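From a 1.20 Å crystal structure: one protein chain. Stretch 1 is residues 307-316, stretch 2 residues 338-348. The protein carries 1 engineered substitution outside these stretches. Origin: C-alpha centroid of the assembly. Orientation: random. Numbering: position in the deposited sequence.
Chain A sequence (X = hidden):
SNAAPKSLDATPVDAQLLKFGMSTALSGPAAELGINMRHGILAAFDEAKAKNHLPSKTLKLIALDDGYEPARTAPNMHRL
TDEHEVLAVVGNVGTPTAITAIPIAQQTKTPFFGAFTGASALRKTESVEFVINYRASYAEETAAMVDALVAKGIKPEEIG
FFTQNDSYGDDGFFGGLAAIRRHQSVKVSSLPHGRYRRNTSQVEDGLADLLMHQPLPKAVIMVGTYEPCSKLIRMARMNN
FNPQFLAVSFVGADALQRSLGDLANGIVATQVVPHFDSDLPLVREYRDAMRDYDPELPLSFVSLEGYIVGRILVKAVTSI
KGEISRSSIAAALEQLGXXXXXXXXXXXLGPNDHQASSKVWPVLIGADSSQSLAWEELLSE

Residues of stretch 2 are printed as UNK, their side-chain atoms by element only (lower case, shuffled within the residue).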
ATOM      1  N   TYR A 307       9.322   5.525   0.442  1.00  8.36           N
ATOM      2  CA  TYR A 307      10.728   5.704   0.120  1.00  9.49           C
ATOM      3  C   TYR A 307      11.112   4.961  -1.160  1.00  8.85           C
ATOM      4  O   TYR A 307      11.819   5.497  -2.012  1.00  9.67           O
ATOM      5  CB  TYR A 307      11.599   5.275   1.307  1.00  9.50           C
ATOM      6  CG  TYR A 307      13.073   5.335   1.016  1.00  9.45           C
ATOM      7  CD1 TYR A 307      13.763   6.539   1.078  1.00 10.70           C
ATOM      8  CD2 TYR A 307      13.780   4.189   0.665  1.00 10.47           C
ATOM      9  CE1 TYR A 307      15.115   6.597   0.798  1.00 10.44           C
ATOM     10  CE2 TYR A 307      15.130   4.239   0.393  1.00 10.47           C
ATOM     11  CZ  TYR A 307      15.788   5.440   0.450  1.00 10.51           C
ATOM     12  OH  TYR A 307      17.135   5.445   0.165  1.00 12.84           O
ATOM     13  N   ILE A 308      10.654   3.721  -1.297  1.00  9.12           N
ATOM     14  CA  ILE A 308      10.897   2.928  -2.504  1.00  9.47           C
ATOM     15  C   ILE A 308      10.315   3.608  -3.740  1.00  9.22           C
ATOM     16  O   ILE A 308      10.988   3.716  -4.771  1.00  9.59           O
ATOM     17  CB  ILE A 308      10.326   1.513  -2.350  1.00  9.48           C
ATOM     18  CG1 ILE A 308      11.196   0.733  -1.369  1.00  9.38           C
ATOM     19  CG2 ILE A 308      10.237   0.801  -3.705  1.00 10.50           C
ATOM     20  CD1 ILE A 308      10.581  -0.546  -0.840  1.00 10.74           C
ATOM     21  N   VAL A 309       9.085   4.089  -3.630  1.00  9.18           N
ATOM     22  CA  VAL A 309       8.466   4.832  -4.714  1.00 10.93           C
ATOM     23  C   VAL A 309       9.311   6.057  -5.093  1.00 10.04           C
ATOM     24  O   VAL A 309       9.579   6.293  -6.278  1.00 10.34           O
ATOM     25  CB  VAL A 309       7.020   5.203  -4.342  1.00 10.36           C
ATOM     26  CG1 VAL A 309       6.433   6.176  -5.343  1.00 11.87           C
ATOM     27  CG2 VAL A 309       6.168   3.948  -4.274  1.00 12.02           C
ATOM     28  N   GLY A 310       9.737   6.832  -4.098  1.00  9.56           N
ATOM     29  CA  GLY A 310      10.587   7.982  -4.348  1.00 10.56           C
ATOM     30  C   GLY A 310      11.896   7.593  -5.020  1.00 10.10           C
ATOM     31  O   GLY A 310      12.343   8.263  -5.961  1.00 11.10           O
ATOM     32  N   ARG A 311      12.519   6.516  -4.547  1.00 10.33           N
ATOM     33  CA  ARG A 311      13.771   6.038  -5.130  1.00 11.45           C
ATOM     34  C   ARG A 311      13.608   5.652  -6.595  1.00 10.67           C
ATOM     35  O   ARG A 311      14.446   5.985  -7.427  1.00 12.10           O
ATOM     36  CB  ARG A 311      14.326   4.845  -4.340  1.00 11.75           C
ATOM     37  CG  ARG A 311      15.035   5.188  -3.032  1.00 12.41           C
ATOM     38  CD  ARG A 311      16.403   5.808  -3.274  1.00 14.14           C
ATOM     39  NE  ARG A 311      17.275   4.880  -3.986  1.00 15.32           N
ATOM     40  CZ  ARG A 311      18.007   3.936  -3.399  1.00 15.78           C
ATOM     41  NH1 ARG A 311      18.000   3.801  -2.078  1.00 16.18           N
ATOM     42  NH2 ARG A 311      18.768   3.133  -4.134  1.00 18.46           N
ATOM     43  N   ILE A 312      12.531   4.942  -6.915  1.00 11.07           N
ATOM     44  CA  ILE A 312      12.294   4.537  -8.297  1.00 11.05           C
ATOM     45  C   ILE A 312      12.032   5.745  -9.190  1.00 11.08           C
ATOM     46  O   ILE A 312      12.568   5.836 -10.296  1.00 12.05           O
ATOM     47  CB  ILE A 312      11.138   3.525  -8.402  1.00 11.02           C
ATOM     48  CG1 ILE A 312      11.483   2.250  -7.627  1.00 11.07           C
ATOM     49  CG2 ILE A 312      10.830   3.207  -9.862  1.00 11.69           C
ATOM     50  CD1 ILE A 312      10.314   1.312  -7.445  1.00 12.18           C
ATOM     51  N   LEU A 313      11.225   6.675  -8.700  1.00 11.45           N
ATOM     52  CA  LEU A 313      10.950   7.907  -9.430  1.00 11.51           C
ATOM     53  C   LEU A 313      12.233   8.672  -9.740  1.00 11.31           C
ATOM     54  O   LEU A 313      12.459   9.090 -10.884  1.00 12.99           O
ATOM     55  CB  LEU A 313      10.002   8.790  -8.626  1.00 12.11           C
ATOM     56  CG  LEU A 313       9.658  10.126  -9.282  1.00 11.65           C
ATOM     57  CD1 LEU A 313       8.913   9.916 -10.591  1.00 15.68           C
ATOM     58  CD2 LEU A 313       8.857  10.974  -8.313  1.00 14.18           C
ATOM     59  N   VAL A 314      13.084   8.844  -8.729  1.00 10.97           N
ATOM     60  CA  VAL A 314      14.347   9.549  -8.925  1.00 13.22           C
ATOM     61  C   VAL A 314      15.241   8.824  -9.927  1.00 11.30           C
ATOM     62  O   VAL A 314      15.829   9.456 -10.805  1.00 13.24           O
ATOM     63  CB  VAL A 314      15.067   9.787  -7.573  1.00 12.17           C
ATOM     64  CG1 VAL A 314      16.507  10.232  -7.788  1.00 15.88           C
ATOM     65  CG2 VAL A 314      14.291  10.806  -6.728  1.00 14.98           C
ATOM     66  N   LYS A 315      15.332   7.503  -9.810  1.00 12.83           N
ATOM     67  CA  LYS A 315      16.084   6.712 -10.777  1.00 13.84           C
ATOM     68  C   LYS A 315      15.582   6.957 -12.203  1.00 13.63           C
ATOM     69  O   LYS A 315      16.376   7.186 -13.121  1.00 14.12           O
ATOM     70  CB  LYS A 315      16.004   5.224 -10.420  1.00 14.25           C
ATOM     71  CG  LYS A 315      16.815   4.305 -11.335  1.00 16.22           C
ATOM     72  CD  LYS A 315      16.791   2.868 -10.815  1.00 16.93           C
ATOM     73  CE  LYS A 315      17.597   1.915 -11.683  1.00 21.37           C
ATOM     74  NZ  LYS A 315      19.065   2.107 -11.480  1.00 24.97           N
ATOM     75  N   ALA A 316      14.268   6.940 -12.394  1.00 12.60           N
ATOM     76  CA  ALA A 316      13.707   7.215 -13.713  1.00 14.48           C
ATOM     77  C   ALA A 316      14.045   8.629 -14.183  1.00 13.77           C
ATOM     78  O   ALA A 316      14.463   8.829 -15.322  1.00 14.86           O
ATOM     79  CB  ALA A 316      12.194   6.993 -13.717  1.00 14.22           C
ATOM     80  N   UNK A 338      14.380  -4.366 -16.468  1.00 15.30           N
ATOM     81  CA  UNK A 338      14.711  -5.125 -15.273  1.00 16.11           C
ATOM     82  C   UNK A 338      15.809  -4.392 -14.524  1.00 15.97           C
ATOM     83  O   UNK A 338      16.874  -4.115 -15.081  1.00 18.69           O
ATOM     84  n   UNK A 338      16.835  -9.276 -14.141  1.00 32.72           N
ATOM     85  c   UNK A 338      15.137  -6.557 -15.600  1.00 21.25           C
ATOM     86  c   UNK A 338      15.689  -8.825 -14.637  1.00 29.06           C
ATOM     87  c   UNK A 338      15.353  -7.384 -14.342  1.00 21.91           C
ATOM     88  o   UNK A 338      14.929  -9.531 -15.302  1.00 35.78           O
ATOM     89  N   UNK A 339      15.552  -4.061 -13.269  1.00 16.04           N
ATOM     90  CA  UNK A 339      16.497  -3.254 -12.510  1.00 17.32           C
ATOM     91  C   UNK A 339      16.568  -3.690 -11.055  1.00 16.88           C
ATOM     92  O   UNK A 339      15.706  -4.412 -10.555  1.00 16.33           O
ATOM     93  c   UNK A 339      12.476  -1.171 -12.141  1.00 15.86           C
ATOM     94  c   UNK A 339      16.188  -1.752 -12.641  1.00 17.65           C
ATOM     95  c   UNK A 339      14.848  -0.647 -10.824  1.00 16.38           C
ATOM     96  c   UNK A 339      14.876  -1.328 -12.032  1.00 14.57           C
ATOM     97  c   UNK A 339      12.460  -0.503 -10.927  1.00 16.14           C
ATOM     98  c   UNK A 339      13.675  -1.571 -12.688  1.00 15.11           C
ATOM     99  c   UNK A 339      13.650  -0.242 -10.272  1.00 16.37           C
ATOM    100  N   UNK A 340      17.628  -3.248 -10.394  1.00 24.20           N
ATOM    101  CA  UNK A 340      17.919  -3.650  -9.030  1.00 22.95           C
ATOM    102  C   UNK A 340      18.097  -2.390  -8.200  1.00 20.17           C
ATOM    103  O   UNK A 340      18.882  -1.515  -8.564  1.00 24.90           O
ATOM    104  c   UNK A 340      19.206  -4.476  -9.021  1.00 26.89           C
ATOM    105  o   UNK A 340      20.802  -5.247  -7.448  1.00 38.43           O
ATOM    106  o   UNK A 340      18.727  -5.030  -6.747  1.00 30.02           O
ATOM    107  c   UNK A 340      19.603  -4.946  -7.636  1.00 33.16           C
ATOM    108  N   UNK A 341      17.354  -2.277  -7.105  1.00 17.32           N
ATOM    109  CA  UNK A 341      17.540  -1.146  -6.197  1.00 18.33           C
ATOM    110  C   UNK A 341      17.928  -1.601  -4.793  1.00 16.63           C
ATOM    111  O   UNK A 341      17.826  -0.838  -3.838  1.00 18.05           O
ATOM    112  c   UNK A 341      16.097   0.518  -7.444  1.00 28.15           C
ATOM    113  c   UNK A 341      13.793  -0.079  -5.657  1.00 28.79           C
ATOM    114  c   UNK A 341      16.304  -0.205  -6.127  1.00 22.54           C
ATOM    115  c   UNK A 341      15.040  -0.971  -5.731  1.00 22.24           C
ATOM    116  N   UNK A 342      18.380  -2.844  -4.668  1.00 17.22           N
ATOM    117  CA  UNK A 342      18.853  -3.340  -3.387  1.00 17.10           C
ATOM    118  C   UNK A 342      17.808  -4.027  -2.531  1.00 16.42           C
ATOM    119  O   UNK A 342      17.954  -4.086  -1.308  1.00 17.12           O
ATOM    120  N   UNK A 343      16.769  -4.560  -3.175  1.00 15.88           N
ATOM    121  CA  UNK A 343      15.690  -5.274  -2.491  1.00 18.75           C
ATOM    122  C   UNK A 343      15.935  -6.777  -2.386  1.00 21.54           C
ATOM    123  O   UNK A 343      15.158  -7.492  -1.754  1.00 30.71           O
ATOM    124  c   UNK A 343      14.368  -5.037  -3.209  1.00 19.18           C
ATOM    125  c   UNK A 343      12.568  -3.418  -3.815  1.00 21.83           C
ATOM    126  c   UNK A 343      13.309  -3.646  -1.452  1.00 22.41           C
ATOM    127  c   UNK A 343      13.743  -3.687  -2.906  1.00 17.30           C
ATOM    128  N   UNK A 344      17.001  -7.255  -3.013  1.00 23.74           N
ATOM    129  CA  UNK A 344      17.333  -8.669  -2.957  1.00 25.55           C
ATOM    130  C   UNK A 344      16.846  -9.442  -4.171  1.00 31.30           C
ATOM    131  O   UNK A 344      17.304 -10.554  -4.433  1.00 34.70           O
ATOM    132  N   UNK A 345      15.905  -8.852  -4.902  1.00 28.68           N
ATOM    133  CA  UNK A 345      15.382  -9.442  -6.129  1.00 26.20           C
ATOM    134  C   UNK A 345      15.023  -8.329  -7.106  1.00 22.79           C
ATOM    135  O   UNK A 345      14.617  -7.237  -6.687  1.00 19.26           O
ATOM    136  c   UNK A 345      14.165 -10.299  -5.831  1.00 29.61           C
ATOM    137  N   UNK A 346      15.172  -8.595  -8.414  1.00 21.08           N
ATOM    138  CA  UNK A 346      14.962  -7.540  -9.410  1.00 20.16           C
ATOM    139  C   UNK A 346      13.514  -7.092  -9.546  1.00 17.84           C
ATOM    140  O   UNK A 346      12.570  -7.848  -9.316  1.00 19.75           O
ATOM    141  c   UNK A 346      15.436  -8.192 -10.715  1.00 21.91           C
ATOM    142  c   UNK A 346      15.245  -9.645 -10.488  1.00 30.60           C
ATOM    143  c   UNK A 346      15.570  -9.867  -9.043  1.00 22.30           C
ATOM    144  N   UNK A 347      13.366  -5.826  -9.906  1.00 14.50           N
ATOM    145  CA  UNK A 347      12.086  -5.246 -10.277  1.00 13.26           C
ATOM    146  C   UNK A 347      12.031  -5.178 -11.794  1.00 13.50           C
ATOM    147  O   UNK A 347      13.068  -5.146 -12.449  1.00 14.30           O
ATOM    148  c   UNK A 347      11.889  -2.331  -7.718  1.00 16.09           C
ATOM    149  c   UNK A 347      12.041  -3.770  -8.164  1.00 12.82           C
ATOM    150  c   UNK A 347      10.960  -4.623  -7.541  1.00 14.56           C
ATOM    151  c   UNK A 347      11.960  -3.842  -9.687  1.00 12.94           C
ATOM    152  N   UNK A 348      10.828  -5.162 -12.359  1.00 12.83           N
ATOM    153  CA  UNK A 348      10.673  -5.107 -13.806  1.00 12.73           C
ATOM    154  C   UNK A 348       9.551  -4.153 -14.189  1.00 12.03           C
ATOM    155  O   UNK A 348       8.414  -4.287 -13.709  1.00 12.81           O
ATOM    156  c   UNK A 348      11.554  -7.410 -14.282  1.00 15.01           C
ATOM    157  c   UNK A 348      10.355  -6.495 -14.391  1.00 14.13           C
ATOM    158  o   UNK A 348       9.259  -7.075 -13.672  1.00 19.75           O
TER
HETATM  159  O   HOH W   1      19.863   0.399  -3.245  1.00 32.96           O

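Position 338 has three side-chain carbons in a row, the third carrying one oxygen and one nitrogen: a primary amide, hence Gln338. It stays out of reach of the helix 307-316.

Position 339 has one carbon followed by a closed ring of six carbons, which defines Phe339. Its CA-to-CB bond points toward the helix. The ring atom CD2 lies 3.9 Å from Lys315 CE and CZ lies 4.2 Å from Ile312 CG2, both at oblique approach.

Position 340 carries two carbons, the second bearing two oxygens: a carboxylate, Asp340. Its CA-to-CB bond points away from the helix, and its OD1 accepts a hydrogen bond from the backbone N of position 342 at 3.0 Å.

Position 341 has four carbons, forked at the first, with one arm two carbons long. That beta-branched pattern is Ile341. CD1, at the end of the longer arm, lies 3.8 Å from Ile312 CG1 and 4.2 Å from Ile308 CG2, while CG2 lies 4.2 Å from Lys315 CD.

Position 342 has no side-chain atoms and is Gly342. With phi/psi of 92/25°, a CB would be jammed against the carbonyl O of Ile341, so the backbone itself calls for glycine.

Position 343 has four carbons forked at the second, the pattern of Leu343. Its CD2 lies 4.2 Å from Ile308 CD1.

Position 344 again lacks side-chain atoms. Gly344, at 97/-18°, is under the same backbone constraint, here from the carbonyl O of Leu343.

Position 345 has a single carbon, Ala345, and position 346 has three carbons closing a ring onto the backbone N, Pro346; neither touches the helix.

Position 347 has four carbons forked at the second: Leu347, whose CD1 lies 4.0 Å from Ile312 CD1. Its backbone N and O pair with Phe339 O and N.

Position 348 has one carbon bearing an oxygen and a carbon, Thr348, out of reach of the helix.

The contact buries 362 Å² summed over both sides and contains no direct hydrogen bond between the stretches. Ile308, Ile312 and Lys315, spaced three or four residues apart, bring carbon atoms to stretch 2, where Ile341 is covered most. Arg311 adds a polar link: its NH2 is 4.1 Å from Ile341 O, and a water bridges them, accepting from NH2 at 3.1 Å and donating to Ile341 O at 2.5 Å. Arg311 NH1 also donates to Tyr307 OH at 2.9 Å.

Stretch 2, residues 338-348: QFDIGLGAPLT
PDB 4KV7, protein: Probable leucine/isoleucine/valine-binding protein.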